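PDB 5C2I: Alr1585 protein from Nostoc sp., which probably uses hydrogen peroxide to oxidise dyes and similar substrates at its haem, as other dye-decolorizing peroxidases do. Local coordinates for residues H45-F50 / L254-L259; H101-L106 / Q112-K117; G122-E127 / P135-W140. The protein carries 1 engineered substitution. One frame throughout, in Å; residues are numbered along the deposited sequence.

Interaction 1: H45-F50 / L254-L259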
# COMPACT_ATOMS: atom_id res chain seq x y z
N HIS A 45 27.68 -3.20 -1.19
CA HIS A 45 29.03 -3.17 -0.66
C HIS A 45 29.84 -4.24 -1.38
O HIS A 45 29.50 -5.42 -1.29
CB HIS A 45 29.01 -3.50 0.84
CG HIS A 45 28.25 -2.51 1.66
ND1 HIS A 45 27.86 -2.79 2.95
CD2 HIS A 45 27.76 -1.28 1.38
CE1 HIS A 45 27.21 -1.75 3.44
NE2 HIS A 45 27.12 -0.83 2.50
N LEU A 46 30.89 -3.82 -2.10
CA LEU A 46 31.78 -4.75 -2.80
C LEU A 46 33.16 -4.70 -2.17
O LEU A 46 33.83 -3.67 -2.20
CB LEU A 46 31.86 -4.39 -4.27
CG LEU A 46 30.58 -4.26 -5.06
CD1 LEU A 46 30.85 -3.75 -6.47
CD2 LEU A 46 29.83 -5.59 -5.08
N PHE A 47 33.57 -5.82 -1.59
CA PHE A 47 34.88 -5.94 -0.99
C PHE A 47 35.83 -6.51 -2.01
O PHE A 47 35.54 -7.52 -2.65
CB PHE A 47 34.84 -6.85 0.24
CG PHE A 47 34.09 -6.24 1.39
CD1 PHE A 47 32.71 -6.37 1.49
CD2 PHE A 47 34.75 -5.53 2.33
CE1 PHE A 47 32.01 -5.80 2.55
CE2 PHE A 47 34.07 -4.91 3.37
CZ PHE A 47 32.71 -5.07 3.50
N LEU A 48 36.97 -5.86 -2.16
CA LEU A 48 37.90 -6.14 -3.22
C LEU A 48 39.24 -6.58 -2.76
O LEU A 48 39.75 -6.10 -1.78
CB LEU A 48 38.13 -4.87 -4.05
CG LEU A 48 36.91 -4.13 -4.53
CD1 LEU A 48 37.38 -2.93 -5.36
CD2 LEU A 48 36.00 -5.02 -5.36
N GLN A 49 39.81 -7.52 -3.51
CA GLN A 49 41.23 -7.84 -3.48
C GLN A 49 41.78 -7.66 -4.89
O GLN A 49 41.36 -8.36 -5.85
CB GLN A 49 41.46 -9.27 -3.06
CG GLN A 49 42.91 -9.66 -2.89
CD GLN A 49 43.01 -11.13 -2.48
OE1 GLN A 49 43.31 -11.97 -3.29
NE2 GLN A 49 42.72 -11.42 -1.24
N PHE A 50 42.69 -6.71 -5.03
CA PHE A 50 43.26 -6.41 -6.34
C PHE A 50 44.14 -7.55 -6.83
O PHE A 50 44.78 -8.25 -6.04
CB PHE A 50 44.01 -5.07 -6.30
CG PHE A 50 43.10 -3.90 -5.95
CD1 PHE A 50 42.02 -3.58 -6.76
CD2 PHE A 50 43.35 -3.11 -4.85
CE1 PHE A 50 41.17 -2.52 -6.44
CE2 PHE A 50 42.52 -2.06 -4.53
CZ PHE A 50 41.43 -1.76 -5.33
N LEU A 254 36.95 4.31 8.72
CA LEU A 254 35.77 3.50 8.72
C LEU A 254 36.02 2.19 9.47
O LEU A 254 36.99 1.48 9.20
CB LEU A 254 35.34 3.18 7.29
CG LEU A 254 34.19 2.19 7.12
CD1 LEU A 254 32.88 2.69 7.65
CD2 LEU A 254 34.04 1.76 5.66
N VAL A 255 35.11 1.86 10.37
CA VAL A 255 35.04 0.53 10.98
C VAL A 255 33.84 -0.16 10.31
O VAL A 255 32.75 0.40 10.30
CB VAL A 255 34.77 0.64 12.49
CG1 VAL A 255 34.39 -0.73 13.09
CG2 VAL A 255 35.95 1.23 13.21
N TYR A 256 34.06 -1.33 9.74
CA TYR A 256 32.99 -2.15 9.12
C TYR A 256 32.97 -3.50 9.83
O TYR A 256 34.01 -4.16 9.90
CB TYR A 256 33.27 -2.35 7.62
CG TYR A 256 32.12 -2.95 6.84
CD1 TYR A 256 31.66 -4.28 7.10
CD2 TYR A 256 31.50 -2.25 5.87
CE1 TYR A 256 30.59 -4.80 6.41
CE2 TYR A 256 30.45 -2.80 5.13
CZ TYR A 256 29.99 -4.05 5.42
OH TYR A 256 28.96 -4.56 4.69
N ARG A 257 31.81 -3.88 10.37
CA ARG A 257 31.62 -5.14 11.08
C ARG A 257 30.29 -5.72 10.73
O ARG A 257 29.26 -5.02 10.84
CB ARG A 257 31.73 -4.95 12.59
CG ARG A 257 33.15 -4.57 13.05
CD ARG A 257 33.21 -4.02 14.46
NE ARG A 257 32.89 -4.96 15.53
CZ ARG A 257 33.71 -5.90 16.01
NH1 ARG A 257 34.91 -6.14 15.48
NH2 ARG A 257 33.31 -6.63 17.03
N LYS A 258 30.28 -7.00 10.30
CA LYS A 258 29.04 -7.69 10.02
C LYS A 258 28.56 -8.37 11.31
O LYS A 258 29.25 -9.25 11.83
CB LYS A 258 29.20 -8.68 8.90
CG LYS A 258 27.92 -9.43 8.58
CD LYS A 258 28.05 -10.30 7.32
CE LYS A 258 26.70 -10.91 6.92
NZ LYS A 258 26.73 -11.68 5.64
N LEU A 259 27.44 -7.91 11.84
CA LEU A 259 26.98 -8.35 13.18
C LEU A 259 25.65 -9.10 13.02
O LEU A 259 24.60 -8.49 12.83
CB LEU A 259 26.85 -7.13 14.10
CG LEU A 259 28.10 -6.29 14.32
CD1 LEU A 259 27.84 -5.14 15.31
CD2 LEU A 259 29.25 -7.15 14.80
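Tyr256 OH and His45 ND1 share a 2.7 Å hydrogen bond in which either partner could be the donor; at 150° it is somewhat bent. The bond joins two antiparallel sheets, one holding strand 42-50 and the other strand 250-261, in the dimeric alpha+beta barrel arrangement characteristic of this family. The strands do not pair through their backbones: the nearest approach of alpha carbons, His45 CA to Tyr256 CA, is 10.6 Å, and three aromatic side chains span the gap. ND1 lies in the plane of the Tyr256 ring, just off its edge, and the two ring planes stand at 80°. Phe47 supplies the second half of the grip, a T-shaped pair with Tyr256 at a centroid separation of 4.9 Å and nearly perpendicular planes. Tyr256 meets both because its CG is anti to the backbone N (chi1 -170°), which carries the ring across to strand 42-50. Around this cluster, Leu385, Leu387 and Leu151 touch Tyr256, while Phe144 makes a further edge-to-face pair with Phe47. His45 ND1 and the Tyr256 hydroxyl thus pair in a buried setting. Phe47 CZ sits over the centre of the tyrosine ring, 3.4 Å above its plane.

Interaction 2: H101-L106 / Q112-K117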
# COMPACT_ATOMS: atom_id res chain seq x y z
N HIS A 101 46.22 -2.87 3.85
CA HIS A 101 46.74 -3.80 2.85
C HIS A 101 46.57 -3.22 1.44
O HIS A 101 47.39 -3.44 0.55
CB HIS A 101 46.12 -5.21 2.97
CG HIS A 101 46.75 -6.08 4.01
ND1 HIS A 101 46.14 -6.37 5.21
CD2 HIS A 101 47.94 -6.73 4.05
CE1 HIS A 101 46.90 -7.17 5.93
NE2 HIS A 101 48.00 -7.40 5.25
N GLY A 102 45.48 -2.52 1.23
CA GLY A 102 45.21 -1.89 -0.05
C GLY A 102 46.24 -0.82 -0.40
O GLY A 102 46.67 -0.72 -1.53
N TYR A 103 46.60 -0.01 0.57
CA TYR A 103 47.67 0.97 0.40
C TYR A 103 48.98 0.30 0.05
O TYR A 103 49.70 0.76 -0.83
CB TYR A 103 47.84 1.83 1.67
CG TYR A 103 46.94 3.07 1.71
CD1 TYR A 103 47.37 4.28 1.14
CD2 TYR A 103 45.71 3.04 2.35
CE1 TYR A 103 46.56 5.43 1.21
CE2 TYR A 103 44.88 4.17 2.39
CZ TYR A 103 45.32 5.36 1.82
OH TYR A 103 44.49 6.46 1.86
N GLU A 104 49.27 -0.83 0.69
CA GLU A 104 50.50 -1.56 0.38
C GLU A 104 50.48 -2.10 -1.04
O GLU A 104 51.48 -2.01 -1.74
CB GLU A 104 50.75 -2.66 1.40
CG GLU A 104 51.11 -2.14 2.76
CD GLU A 104 51.37 -3.31 3.72
OE1 GLU A 104 50.50 -4.16 3.94
OE2 GLU A 104 52.47 -3.42 4.22
N TYR A 105 49.34 -2.67 -1.44
CA TYR A 105 49.16 -3.16 -2.81
C TYR A 105 49.45 -2.03 -3.83
O TYR A 105 50.11 -2.27 -4.84
CB TYR A 105 47.74 -3.70 -3.04
CG TYR A 105 47.55 -4.06 -4.48
CD1 TYR A 105 47.15 -3.11 -5.40
CD2 TYR A 105 47.83 -5.34 -4.94
CE1 TYR A 105 47.04 -3.43 -6.75
CE2 TYR A 105 47.70 -5.68 -6.27
CZ TYR A 105 47.31 -4.71 -7.18
OH TYR A 105 47.20 -5.04 -8.53
N LEU A 106 48.99 -0.83 -3.51
CA LEU A 106 49.17 0.33 -4.35
C LEU A 106 50.57 0.95 -4.29
O LEU A 106 50.82 1.96 -4.92
CB LEU A 106 48.09 1.38 -4.00
CG LEU A 106 46.68 0.94 -4.36
CD1 LEU A 106 45.68 1.93 -3.77
CD2 LEU A 106 46.48 0.78 -5.86
N GLN A 112 53.61 7.28 4.30
CA GLN A 112 52.47 7.98 3.66
C GLN A 112 51.13 7.26 3.85
O GLN A 112 50.09 7.71 3.36
CB GLN A 112 52.72 8.15 2.15
CG GLN A 112 53.92 9.02 1.92
CD GLN A 112 53.81 10.43 2.48
OE1 GLN A 112 54.70 10.88 3.16
NE2 GLN A 112 52.71 11.13 2.21
N ILE A 113 51.16 6.12 4.50
CA ILE A 113 49.93 5.39 4.77
C ILE A 113 49.28 6.06 5.98
O ILE A 113 49.97 6.42 6.91
CB ILE A 113 50.23 3.89 4.99
CG1 ILE A 113 50.78 3.30 3.66
CG2 ILE A 113 49.02 3.11 5.52
CD1 ILE A 113 51.17 1.84 3.73
N PRO A 114 47.96 6.24 5.96
CA PRO A 114 47.30 6.79 7.14
C PRO A 114 47.80 6.18 8.44
O PRO A 114 47.98 4.95 8.53
CB PRO A 114 45.79 6.53 6.87
CG PRO A 114 45.71 6.59 5.36
CD PRO A 114 46.98 5.92 4.89
N GLY A 115 48.00 7.04 9.44
CA GLY A 115 48.71 6.68 10.64
C GLY A 115 47.97 5.97 11.75
O GLY A 115 48.61 5.47 12.67
N ASP A 116 46.65 5.87 11.69
CA ASP A 116 45.86 5.28 12.79
C ASP A 116 46.32 3.87 13.09
O ASP A 116 46.45 3.04 12.17
CB ASP A 116 44.37 5.32 12.44
CG ASP A 116 43.49 4.70 13.49
OD1 ASP A 116 43.27 3.48 13.44
OD2 ASP A 116 43.05 5.45 14.38
N LYS A 117 46.61 3.55 14.36
CA LYS A 117 47.25 2.23 14.65
C LYS A 117 46.33 1.02 14.40
O LYS A 117 46.76 0.04 13.77
CB LYS A 117 47.85 2.18 16.07
CG LYS A 117 49.06 3.04 16.29
CD LYS A 117 49.55 2.87 17.74
CE LYS A 117 50.95 3.42 17.96
NZ LYS A 117 51.15 4.72 17.26
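Tyr103 has the CD methylene of Pro114 over one face of its ring, 3.7 Å from the ring centroid and only 16° off the normal. This CH-pi contact fastens the end of helix 100-105 to the loop that leads into helix 117-121, a helix-loop-helix connection within the DyP dimeric alpha+beta barrel domain that folds back on the helix it has just left. The overlap is not central: CD is displaced toward the hydroxyl end of the ring, where it comes 3.5 Å from Tyr103 CZ, and Pro114 CG lies 3.7 Å from Tyr103 OH. No hydrogen bond joins the two segments; the contact is van der Waals and CH-pi packing. Ile113 adds a second foothold nearer the helix. With CG1 beside its backbone N and CD1 extended beyond it (chi2 178°), the branch runs along the root of the tyrosine, CG1 reaching Tyr103 CB at 3.8 Å. Phe119 of helix 117-121 touches Tyr103, Ile113 and Pro114 alike, and Phe457 of strand 448-458 packs on Tyr103 and Pro114. Asp116 then caps the start of helix 117-121 by accepting from Phe119 N. Glu104 turns its carboxylate to Arg100 in a salt bridge, but its CG meets Ile113 CD1 at 4.1 Å.

Interaction 3: G122-E127 / P135-W140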
# COMPACT_ATOMS: atom_id res chain seq x y z
N GLY A 122 44.93 -3.79 11.18
CA GLY A 122 43.87 -4.58 10.57
C GLY A 122 43.01 -5.29 11.62
O GLY A 122 43.47 -5.60 12.71
N MET A 123 41.75 -5.54 11.27
CA MET A 123 40.80 -6.17 12.22
C MET A 123 41.09 -7.65 12.47
O MET A 123 40.58 -8.23 13.41
CB MET A 123 39.35 -5.96 11.74
CG MET A 123 38.31 -6.13 12.85
SD MET A 123 36.66 -5.72 12.33
CE MET A 123 36.76 -3.92 12.13
N LYS A 124 41.86 -8.28 11.59
CA LYS A 124 42.30 -9.67 11.82
C LYS A 124 43.48 -9.77 12.79
O LYS A 124 43.77 -10.89 13.28
CB LYS A 124 42.73 -10.31 10.52
CG LYS A 124 41.61 -10.57 9.54
CD LYS A 124 42.19 -11.26 8.30
CE LYS A 124 41.13 -11.59 7.29
NZ LYS A 124 40.71 -10.40 6.50
N ASN A 125 44.13 -8.65 13.11
CA ASN A 125 45.29 -8.65 14.00
C ASN A 125 44.93 -9.25 15.36
O ASN A 125 43.87 -8.92 15.93
CB ASN A 125 45.85 -7.24 14.14
CG ASN A 125 46.95 -7.13 15.19
OD1 ASN A 125 46.69 -7.13 16.40
ND2 ASN A 125 48.19 -6.97 14.73
N GLU A 126 45.78 -10.14 15.88
CA GLU A 126 45.46 -10.88 17.10
C GLU A 126 45.30 -9.98 18.33
O GLU A 126 44.43 -10.21 19.17
CB GLU A 126 46.53 -11.99 17.34
CG GLU A 126 46.41 -12.77 18.64
CD GLU A 126 45.09 -13.52 18.76
OE1 GLU A 126 44.37 -13.69 17.74
OE2 GLU A 126 44.73 -13.88 19.90
N GLU A 127 46.11 -8.93 18.42
CA GLU A 127 46.02 -8.00 19.55
C GLU A 127 44.71 -7.22 19.49
O GLU A 127 44.02 -7.05 20.48
CB GLU A 127 47.17 -6.97 19.56
CG GLU A 127 48.54 -7.52 19.87
CD GLU A 127 49.63 -6.44 19.81
OE1 GLU A 127 49.37 -5.21 20.00
OE2 GLU A 127 50.76 -6.82 19.52
N PRO A 135 35.67 -12.98 18.24
CA PRO A 135 35.87 -14.39 18.08
C PRO A 135 37.04 -14.69 17.14
O PRO A 135 37.57 -13.80 16.49
CB PRO A 135 34.56 -14.86 17.45
CG PRO A 135 34.11 -13.70 16.66
CD PRO A 135 34.52 -12.50 17.47
N LYS A 136 37.43 -15.96 17.05
CA LYS A 136 38.54 -16.31 16.17
C LYS A 136 38.22 -16.00 14.72
O LYS A 136 37.09 -16.14 14.29
CB LYS A 136 38.88 -17.80 16.30
CG LYS A 136 39.40 -18.18 17.66
CD LYS A 136 39.85 -19.63 17.67
CE LYS A 136 40.19 -20.06 19.09
NZ LYS A 136 41.51 -19.50 19.49
N ILE A 137 39.25 -15.60 13.98
CA ILE A 137 39.06 -15.20 12.59
C ILE A 137 38.54 -16.38 11.78
O ILE A 137 37.81 -16.19 10.82
CB ILE A 137 40.36 -14.60 11.99
CG1 ILE A 137 40.51 -13.10 12.36
CG2 ILE A 137 40.33 -14.59 10.46
CD1 ILE A 137 40.25 -12.72 13.79
N ALA A 138 38.89 -17.60 12.17
CA ALA A 138 38.38 -18.80 11.47
C ALA A 138 36.85 -18.97 11.57
O ALA A 138 36.29 -19.75 10.83
CB ALA A 138 39.09 -20.07 11.99
N THR A 139 36.19 -18.26 12.49
CA THR A 139 34.73 -18.30 12.57
C THR A 139 34.06 -17.29 11.66
O THR A 139 32.84 -17.32 11.53
CB THR A 139 34.22 -18.03 14.00
OG1 THR A 139 34.45 -16.66 14.35
CG2 THR A 139 34.88 -18.97 15.01
N TRP A 140 34.83 -16.39 11.06
CA TRP A 140 34.26 -15.38 10.19
C TRP A 140 33.69 -15.99 8.93
O TRP A 140 34.11 -17.06 8.52
CB TRP A 140 35.31 -14.38 9.76
CG TRP A 140 35.80 -13.42 10.81
CD1 TRP A 140 35.59 -13.46 12.15
CD2 TRP A 140 36.62 -12.27 10.57
NE1 TRP A 140 36.21 -12.35 12.76
CE2 TRP A 140 36.89 -11.66 11.80
CE3 TRP A 140 37.19 -11.72 9.41
CZ2 TRP A 140 37.63 -10.46 11.90
CZ3 TRP A 140 37.95 -10.53 9.53
CH2 TRP A 140 38.15 -9.94 10.76
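Lys124 crosses Trp140 obliquely with the aliphatic part of its chain, CG standing 3.7 Å from Trp140 CZ3. CG is beside the backbone N (chi1 -68°) and the chain is extended through CD and CE, then bends at its last torsion (chi4 78°). The bend delivers NZ to the carbonyl oxygens of Phe144 and Ser146, so that the ammonium is held by two backbone acceptors. Ile137 takes a folded form: with chi2 at 46°, its CD1 turns back rather than extending, and CG1 rests 3.9 Å above the indole plane, toward the rim, while also lying 3.9 Å from Lys124 CA. Segment 122-127 runs into the start of helix 126-132, and segment 135-140 follows its end. A type I beta turn, Gly122 to Asn125, leads into the helix, and Asn125 serves as its N-cap, taking a bond from Ile128 N and a weak one from Glu127 N. Beyond the helix, a 3-10 turn over 137-139 presents the indole; Lys136 O accepts from both Thr139 N and Thr139 OG1. Met123 contributes its carbonyl O, 4.0 Å from Trp140 CH2, and its CB, 4.3 Å from the same atom, while the rest of its side chain leads away toward Val255 and Arg257.

Overall arrangement
Interaction 1 joins the two sheets, while interactions 2 and 3, consecutive along the chain, both fall within the long excursion that it closes. Both touch it. Phe50, at the end of strand 42-50, meets the helix of interaction 2, with its CB 3.4 Å from Tyr105 CZ. From interaction 3, Met123 packs on Val255, Tyr256 and Arg257, its CE 3.5 Å from Tyr256 O. Interactions 2 and 3 have centres about 19 Å apart and do not touch, although helix 117-121 runs between their segments. The side chains of Tyr256 and Met123 are about 11 and 10 Å from the bound haem, whereas Leu259, at the end of segment 254-259, contacts it directly.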